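Side-chain contacts in C protein alpha-antigen (Streptococcus agalactiae, PDB 1YWM), which is a cell-wall-anchored surface protein of group B streptococci that may play a role in virulence and immunity, represented here by its N-terminal domain: residues T124-K129 with T169-K174; D155-D160 with I175-E180. All blocks are in the same frame, centred on the assembly; numbering follows the deposited sequence.

Contact 1 of 2, residues T124-K129 with T169-K174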
ATOM      1  N   THR A 124      -0.389  -6.387   6.076  1.00 17.95           N
ATOM      2  CA  THR A 124      -1.045  -6.879   7.289  1.00 17.91           C
ATOM      3  C   THR A 124      -0.089  -7.598   8.269  1.00 19.72           C
ATOM      4  O   THR A 124      -0.070  -7.291   9.476  1.00 16.73           O
ATOM      5  CB  THR A 124      -2.255  -7.779   6.947  1.00 20.84           C
ATOM      6  OG1 THR A 124      -3.279  -6.989   6.298  1.00 17.42           O
ATOM      7  CG2 THR A 124      -2.938  -8.267   8.237  1.00 19.65           C
ATOM      8  N   THR A 125       0.679  -8.554   7.764  1.00 18.74           N
ATOM      9  CA  THR A 125       1.560  -9.318   8.659  1.00 23.45           C
ATOM     10  C   THR A 125       2.710  -8.453   9.186  1.00 20.91           C
ATOM     11  O   THR A 125       3.090  -8.549  10.364  1.00 18.80           O
ATOM     12  CB  THR A 125       2.073 -10.533   7.947  1.00 20.94           C
ATOM     13  OG1 THR A 125       0.945 -11.390   7.663  1.00 25.81           O
ATOM     14  CG2 THR A 125       2.943 -11.366   8.910  1.00 24.59           C
ATOM     15  N   LEU A 126       3.287  -7.631   8.307  1.00 16.56           N
ATOM     16  CA  LEU A 126       4.278  -6.655   8.747  1.00 15.55           C
ATOM     17  C   LEU A 126       3.724  -5.796   9.867  1.00 17.28           C
ATOM     18  O   LEU A 126       4.396  -5.595  10.898  1.00 16.00           O
ATOM     19  CB  LEU A 126       4.748  -5.780   7.578  1.00 12.55           C
ATOM     20  CG  LEU A 126       5.684  -4.582   7.840  1.00 14.35           C
ATOM     21  CD1 LEU A 126       7.015  -5.084   8.455  1.00 10.75           C
ATOM     22  CD2 LEU A 126       5.945  -3.880   6.492  1.00 12.13           C
ATOM     23  N   ARG A 127       2.500  -5.295   9.702  1.00 14.20           N
ATOM     24  CA  ARG A 127       1.949  -4.392  10.720  1.00 16.86           C
ATOM     25  C   ARG A 127       1.728  -5.115  12.056  1.00 17.32           C
ATOM     26  O   ARG A 127       1.979  -4.560  13.120  1.00 16.45           O
ATOM     27  CB  ARG A 127       0.649  -3.752  10.228  1.00 16.53           C
ATOM     28  CG  ARG A 127       0.886  -2.627   9.191  1.00 11.80           C
ATOM     29  CD  ARG A 127      -0.466  -2.126   8.557  1.00 14.87           C
ATOM     30  NE  ARG A 127      -0.227  -1.121   7.526  1.00 21.71           N
ATOM     31  CZ  ARG A 127       0.128   0.139   7.754  1.00 18.62           C
ATOM     32  NH1 ARG A 127       0.328   0.950   6.727  1.00 15.39           N
ATOM     33  NH2 ARG A 127       0.267   0.615   8.997  1.00 20.65           N
ATOM     34  N   ASP A 128       1.287  -6.371  11.987  1.00 14.80           N
ATOM     35  CA  ASP A 128       1.132  -7.196  13.184  1.00 17.33           C
ATOM     36  C   ASP A 128       2.480  -7.421  13.833  1.00 17.72           C
ATOM     37  O   ASP A 128       2.607  -7.301  15.046  1.00 15.55           O
ATOM     38  CB  ASP A 128       0.577  -8.576  12.814  1.00 23.62           C
ATOM     39  CG  ASP A 128      -0.897  -8.548  12.530  1.00 31.28           C
ATOM     40  OD1 ASP A 128      -1.549  -7.535  12.858  1.00 35.54           O
ATOM     41  OD2 ASP A 128      -1.482  -9.504  11.983  1.00 37.25           O
ATOM     42  N   LYS A 129       3.469  -7.781  13.027  1.00 13.75           N
ATOM     43  CA  LYS A 129       4.831  -7.982  13.537  1.00 20.31           C
ATOM     44  C   LYS A 129       5.365  -6.731  14.235  1.00 16.34           C
ATOM     45  O   LYS A 129       5.991  -6.798  15.315  1.00 13.68           O
ATOM     46  CB  LYS A 129       5.783  -8.426  12.419  1.00 19.74           C
ATOM     47  CG  LYS A 129       7.122  -8.936  12.906  1.00 35.68           C
ATOM     48  CD  LYS A 129       6.942 -10.211  13.773  1.00 34.97           C
ATOM     49  CE  LYS A 129       8.252 -10.922  14.066  1.00 54.26           C
ATOM     50  NZ  LYS A 129       9.290 -10.006  14.636  1.00 50.27           N
ATOM     51  N   THR A 169       7.533  -7.978  -2.212  1.00 20.74           N
ATOM     52  CA  THR A 169       8.938  -8.272  -1.952  1.00 24.84           C
ATOM     53  C   THR A 169       9.509  -7.279  -0.943  1.00 23.79           C
ATOM     54  O   THR A 169      10.229  -7.671   0.009  1.00 20.10           O
ATOM     55  CB  THR A 169       9.754  -8.200  -3.251  1.00 27.40           C
ATOM     56  OG1 THR A 169       9.368  -9.281  -4.118  1.00 30.94           O
ATOM     57  CG2 THR A 169      11.226  -8.484  -2.942  1.00 31.89           C
ATOM     58  N   ASP A 170       9.212  -6.000  -1.159  1.00 17.89           N
ATOM     59  CA  ASP A 170       9.669  -4.973  -0.230  1.00 23.02           C
ATOM     60  C   ASP A 170       9.050  -5.171   1.171  1.00 19.48           C
ATOM     61  O   ASP A 170       9.762  -5.110   2.167  1.00 18.97           O
ATOM     62  CB  ASP A 170       9.430  -3.569  -0.760  1.00 20.39           C
ATOM     63  CG  ASP A 170      10.401  -2.542  -0.169  1.00 43.77           C
ATOM     64  OD1 ASP A 170      10.188  -1.334  -0.369  1.00 34.63           O
ATOM     65  OD2 ASP A 170      11.410  -2.838   0.508  1.00 55.96           O
ATOM     66  N   ILE A 171       7.737  -5.389   1.241  1.00 17.43           N
ATOM     67  CA  ILE A 171       7.089  -5.739   2.516  1.00 18.27           C
ATOM     68  C   ILE A 171       7.817  -6.890   3.246  1.00 21.45           C
ATOM     69  O   ILE A 171       8.194  -6.762   4.428  1.00 17.25           O
ATOM     70  CB  ILE A 171       5.586  -6.051   2.290  1.00 16.90           C
ATOM     71  CG1 ILE A 171       4.833  -4.788   1.780  1.00 18.33           C
ATOM     72  CG2 ILE A 171       4.951  -6.742   3.506  1.00 19.92           C
ATOM     73  CD1 ILE A 171       4.816  -3.517   2.705  1.00 14.54           C
ATOM     74  N   ASP A 172       8.054  -7.995   2.538  1.00 17.24           N
ATOM     75  CA  ASP A 172       8.703  -9.153   3.140  1.00 23.65           C
ATOM     76  C   ASP A 172      10.113  -8.810   3.645  1.00 19.15           C
ATOM     77  O   ASP A 172      10.535  -9.297   4.697  1.00 25.15           O
ATOM     78  CB  ASP A 172       8.727 -10.350   2.177  1.00 26.08           C
ATOM     79  CG  ASP A 172       7.334 -10.914   1.893  1.00 28.31           C
ATOM     80  OD1 ASP A 172       6.351 -10.564   2.593  1.00 42.59           O
ATOM     81  OD2 ASP A 172       7.127 -11.712   0.960  1.00 43.99           O
ATOM     82  N   SER A 173      10.827  -7.963   2.923  1.00 18.89           N
ATOM     83  CA  SER A 173      12.142  -7.528   3.384  1.00 19.70           C
ATOM     84  C   SER A 173      12.054  -6.679   4.676  1.00 24.81           C
ATOM     85  O   SER A 173      12.925  -6.767   5.569  1.00 20.21           O
ATOM     86  CB  SER A 173      12.933  -6.836   2.270  1.00 22.79           C
ATOM     87  OG  SER A 173      12.484  -5.514   2.048  1.00 38.20           O
ATOM     88  N   LYS A 174      10.980  -5.906   4.806  1.00 18.09           N
ATOM     89  CA  LYS A 174      10.789  -5.087   6.014  1.00 17.13           C
ATOM     90  C   LYS A 174      10.433  -5.980   7.222  1.00 17.00           C
ATOM     91  O   LYS A 174      10.713  -5.625   8.360  1.00 15.49           O
ATOM     92  CB  LYS A 174       9.733  -3.983   5.780  1.00 12.47           C
ATOM     93  CG  LYS A 174      10.207  -2.871   4.864  1.00 19.41           C
ATOM     94  CD  LYS A 174       9.051  -1.986   4.497  1.00 23.65           C
ATOM     95  CE  LYS A 174       9.437  -0.719   3.706  1.00 22.68           C
ATOM     96  NZ  LYS A 174      10.806  -0.653   3.128  1.00 24.21           N
TER

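Contact 2 of 2, residues D155-D160 with I175-E180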
ATOM      1  N   ASP A 155       9.256   2.910  14.099  1.00 13.30           N
ATOM      2  CA  ASP A 155       8.592   4.137  13.661  1.00 15.42           C
ATOM      3  C   ASP A 155       8.955   4.534  12.242  1.00 13.38           C
ATOM      4  O   ASP A 155       8.099   5.002  11.492  1.00 11.76           O
ATOM      5  CB  ASP A 155       8.865   5.299  14.615  1.00 12.43           C
ATOM      6  CG  ASP A 155       8.265   5.070  15.976  1.00 19.37           C
ATOM      7  OD1 ASP A 155       8.613   5.837  16.901  1.00 18.12           O
ATOM      8  OD2 ASP A 155       7.447   4.140  16.198  1.00 18.19           O
ATOM      9  N   THR A 156      10.214   4.348  11.882  1.00 14.43           N
ATOM     10  CA  THR A 156      10.675   4.665  10.533  1.00 17.65           C
ATOM     11  C   THR A 156       9.963   3.777   9.486  1.00 14.53           C
ATOM     12  O   THR A 156       9.437   4.273   8.460  1.00 15.01           O
ATOM     13  CB  THR A 156      12.212   4.509  10.482  1.00 17.33           C
ATOM     14  OG1 THR A 156      12.809   5.524  11.322  1.00 18.28           O
ATOM     15  CG2 THR A 156      12.746   4.771   9.076  1.00 23.93           C
ATOM     16  N   ILE A 157       9.926   2.480   9.762  1.00 13.43           N
ATOM     17  CA  ILE A 157       9.225   1.541   8.912  1.00 12.12           C
ATOM     18  C   ILE A 157       7.714   1.854   8.841  1.00 16.22           C
ATOM     19  O   ILE A 157       7.104   1.823   7.760  1.00 15.12           O
ATOM     20  CB  ILE A 157       9.462   0.090   9.395  1.00 13.00           C
ATOM     21  CG1 ILE A 157      10.950  -0.284   9.166  1.00 12.67           C
ATOM     22  CG2 ILE A 157       8.557  -0.866   8.589  1.00 19.29           C
ATOM     23  CD1 ILE A 157      11.440  -1.621   9.774  1.00 12.45           C
ATOM     24  N   LYS A 158       7.103   2.117   9.993  1.00 14.88           N
ATOM     25  CA  LYS A 158       5.660   2.353  10.008  1.00 16.71           C
ATOM     26  C   LYS A 158       5.303   3.625   9.221  1.00 16.84           C
ATOM     27  O   LYS A 158       4.343   3.637   8.451  1.00 15.67           O
ATOM     28  CB  LYS A 158       5.140   2.405  11.457  1.00 16.43           C
ATOM     29  CG  LYS A 158       3.682   2.919  11.636  1.00 22.09           C
ATOM     30  CD  LYS A 158       2.678   1.797  11.613  1.00 27.98           C
ATOM     31  CE  LYS A 158       1.309   2.162  12.290  1.00 34.79           C
ATOM     32  NZ  LYS A 158       0.835   3.590  12.167  1.00 27.50           N
ATOM     33  N   THR A 159       6.075   4.682   9.412  1.00 12.10           N
ATOM     34  CA  THR A 159       5.860   5.925   8.638  1.00 13.05           C
ATOM     35  C   THR A 159       5.939   5.671   7.118  1.00 19.67           C
ATOM     36  O   THR A 159       5.102   6.149   6.343  1.00 16.02           O
ATOM     37  CB  THR A 159       6.876   6.988   9.099  1.00 20.60           C
ATOM     38  OG1 THR A 159       6.582   7.322  10.462  1.00 18.89           O
ATOM     39  CG2 THR A 159       6.675   8.310   8.354  1.00 23.55           C
ATOM     40  N   ASP A 160       6.922   4.872   6.734  1.00 14.94           N
ATOM     41  CA  ASP A 160       7.181   4.517   5.342  1.00 16.09           C
ATOM     42  C   ASP A 160       5.991   3.750   4.713  1.00 18.33           C
ATOM     43  O   ASP A 160       5.472   4.153   3.665  1.00 20.39           O
ATOM     44  CB  ASP A 160       8.478   3.721   5.305  1.00 15.91           C
ATOM     45  CG  ASP A 160       8.926   3.369   3.892  1.00 24.75           C
ATOM     46  OD1 ASP A 160       8.515   4.027   2.920  1.00 19.67           O
ATOM     47  OD2 ASP A 160       9.705   2.439   3.673  1.00 15.31           O
ATOM     48  N   ILE A 175       9.786  -7.118   6.979  1.00 13.98           N
ATOM     49  CA  ILE A 175       9.486  -8.045   8.060  1.00 18.76           C
ATOM     50  C   ILE A 175      10.801  -8.556   8.658  1.00 19.86           C
ATOM     51  O   ILE A 175      10.935  -8.645   9.892  1.00 17.87           O
ATOM     52  CB  ILE A 175       8.593  -9.221   7.593  1.00 18.84           C
ATOM     53  CG1 ILE A 175       7.177  -8.718   7.328  1.00 17.74           C
ATOM     54  CG2 ILE A 175       8.544 -10.351   8.669  1.00 15.68           C
ATOM     55  CD1 ILE A 175       6.248  -9.745   6.644  1.00 21.36           C
ATOM     56  N   VAL A 176      11.751  -8.868   7.770  1.00 17.88           N
ATOM     57  CA  VAL A 176      13.090  -9.281   8.174  1.00 21.55           C
ATOM     58  C   VAL A 176      13.772  -8.149   8.946  1.00 21.70           C
ATOM     59  O   VAL A 176      14.379  -8.414   9.992  1.00 17.43           O
ATOM     60  CB  VAL A 176      13.995  -9.730   6.974  1.00 23.17           C
ATOM     61  CG1 VAL A 176      15.448 -10.036   7.454  1.00 20.30           C
ATOM     62  CG2 VAL A 176      13.406 -10.939   6.274  1.00 25.43           C
ATOM     63  N   GLU A 177      13.712  -6.909   8.434  1.00 15.37           N
ATOM     64  CA  GLU A 177      14.273  -5.782   9.185  1.00 19.26           C
ATOM     65  C   GLU A 177      13.693  -5.675  10.614  1.00 14.96           C
ATOM     66  O   GLU A 177      14.424  -5.320  11.568  1.00 16.87           O
ATOM     67  CB  GLU A 177      14.088  -4.453   8.431  1.00 14.93           C
ATOM     68  CG  GLU A 177      14.910  -4.356   7.144  1.00 24.13           C
ATOM     69  CD  GLU A 177      14.600  -3.099   6.336  1.00 35.59           C
ATOM     70  OE1 GLU A 177      14.090  -2.127   6.919  1.00 32.82           O
ATOM     71  OE2 GLU A 177      14.870  -3.084   5.112  1.00 49.26           O
ATOM     72  N   VAL A 178      12.388  -5.934  10.747  1.00 15.40           N
ATOM     73  CA  VAL A 178      11.689  -5.810  12.039  1.00 13.55           C
ATOM     74  C   VAL A 178      12.178  -6.920  12.972  1.00 19.30           C
ATOM     75  O   VAL A 178      12.420  -6.684  14.160  1.00 13.37           O
ATOM     76  CB  VAL A 178      10.149  -5.842  11.860  1.00 10.31           C
ATOM     77  CG1 VAL A 178       9.404  -6.004  13.226  1.00 13.48           C
ATOM     78  CG2 VAL A 178       9.671  -4.517  11.192  1.00 11.90           C
ATOM     79  N   ASN A 179      12.313  -8.140  12.441  1.00 14.37           N
ATOM     80  CA  ASN A 179      12.856  -9.249  13.232  1.00 15.63           C
ATOM     81  C   ASN A 179      14.250  -8.949  13.747  1.00 13.49           C
ATOM     82  O   ASN A 179      14.581  -9.287  14.910  1.00 18.16           O
ATOM     83  CB  ASN A 179      12.955 -10.524  12.395  1.00 19.39           C
ATOM     84  CG  ASN A 179      11.628 -11.007  11.903  1.00 25.89           C
ATOM     85  OD1 ASN A 179      10.596 -10.732  12.501  1.00 39.06           O
ATOM     86  ND2 ASN A 179      11.644 -11.761  10.796  1.00 45.29           N
ATOM     87  N   GLU A 180      15.075  -8.352  12.877  1.00 14.71           N
ATOM     88  CA  GLU A 180      16.428  -7.936  13.229  1.00 19.67           C
ATOM     89  C   GLU A 180      16.479  -6.814  14.268  1.00 21.25           C
ATOM     90  O   GLU A 180      17.297  -6.869  15.206  1.00 16.29           O
ATOM     91  CB  GLU A 180      17.238  -7.545  11.976  1.00 19.20           C
ATOM     92  CG  GLU A 180      17.612  -8.753  11.115  1.00 26.48           C
ATOM     93  CD  GLU A 180      18.453  -9.783  11.890  1.00 29.36           C
ATOM     94  OE1 GLU A 180      19.432  -9.366  12.555  1.00 30.83           O
ATOM     95  OE2 GLU A 180      18.122 -10.991  11.850  1.00 32.01           O
TER

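Contact 1 of 2, residues T124-K129 with T169-K174
Leu126, on the first helix of the antiparallel three-helix bundle that follows the beta sandwich, reaches across to Ile171 and Lys174 on the third, helix 168-182. A chi1 of 174° sets the leucine CG opposite the backbone N, the isobutyl fork points toward the neighbouring helix, and the two methyls divide the work. CD2 touches both partners, 4.0 Å from Ile171 CD1 and 3.9 Å from Lys174 CB. CD1 goes instead to the backbone, lying 3.7 Å from Lys174 O, so part of the contact is a methyl against a peptide group. Ile171 lends its CD1 and, more loosely, its CG2, which sits beside the leucine CB. All three residues are buried, and no hydrogen bond links the two segments.

Lys174 plays a double part. The carbon portion of its chain lies across the leucine, while the amine turns away from Leu126 toward two aspartates: a weak bond within a salt bridge to Asp170 OD2, and a long, weak ion pair with Asp160 of helix 144-163. Ile161 of that same helix touches both Leu126 and Lys174, bringing the second helix into this layer. One turn back along helix 168-182, Asp170 O is gripped twice, by Lys174 N at 3.0 Å and by Ser173 OG at 2.8 Å, the hydroxyl tilted 18° from the carbonyl plane.

Contact 2 of 2, residues D155-D160 with I175-E180
Ile157 on helix 144-163 meets Val178 and Glu177 on helix 168-182 almost entirely through one methyl. Its CB bond is aimed at the partner helix, yet CB has no neighbour there within 4.2 Å, and the same holds for the CG2 branch. CG1 lies anti to the carbonyl carbon (chi1 -68°), and a nearly straight second torsion (chi2 171°) then extends the chain to its full length. CG1 itself only bridges the gap; the contact is made at CD1. That terminal methyl sits 3.7 Å from Val178 CG2, the branch beside the valine's backbone N, and 4.1 Å from Glu177 CB. The carboxylate oxygen Glu177 OE1 is 3.9 Å from the same CD1.

The nearest CA atoms, of Ile157 and Val178, are 8.4 Å apart, and the extended isoleucine spans this distance with its CD1. Val178 and Ile157 are buried. Glu177, by contrast, is exposed, and its CB and OE1 both reach the isoleucine methyl. Within residues 155-160, Asp155 O accepts from Thr159 N and, at 3.0 Å, from Thr159 OG1, which arrive from opposite faces of the carbonyl plane.

Helix 124-137 adds a third wall, with Ile130 against Ile157 and Val133 against Val178. Together Ile157, Val178, Ile130 and Val133 form part of the apolar core of the antiparallel three-helix bundle, with Glu177 at its edge.

How the contacts relate
Both contacts belong to the core of the helical bundle and share helix 168-182, contact 1 joining it to helix 124-137 and contact 2 to helix 144-163; their centres are about 8 Å apart. Contact 1 is made of buried residues alone, whereas contact 2 runs out to the surface at one exposed glutamate. The layers merge where Leu126 CD1 packs against Ile175 N and the carbon chain of Lys129 against Val178. A polar link also joins them: Lys129 NZ bonds to Asn179 OD1 at 2.6 Å. Their segments alternate along the chain, and helix 168-182, shared by both, packs on each of the other two.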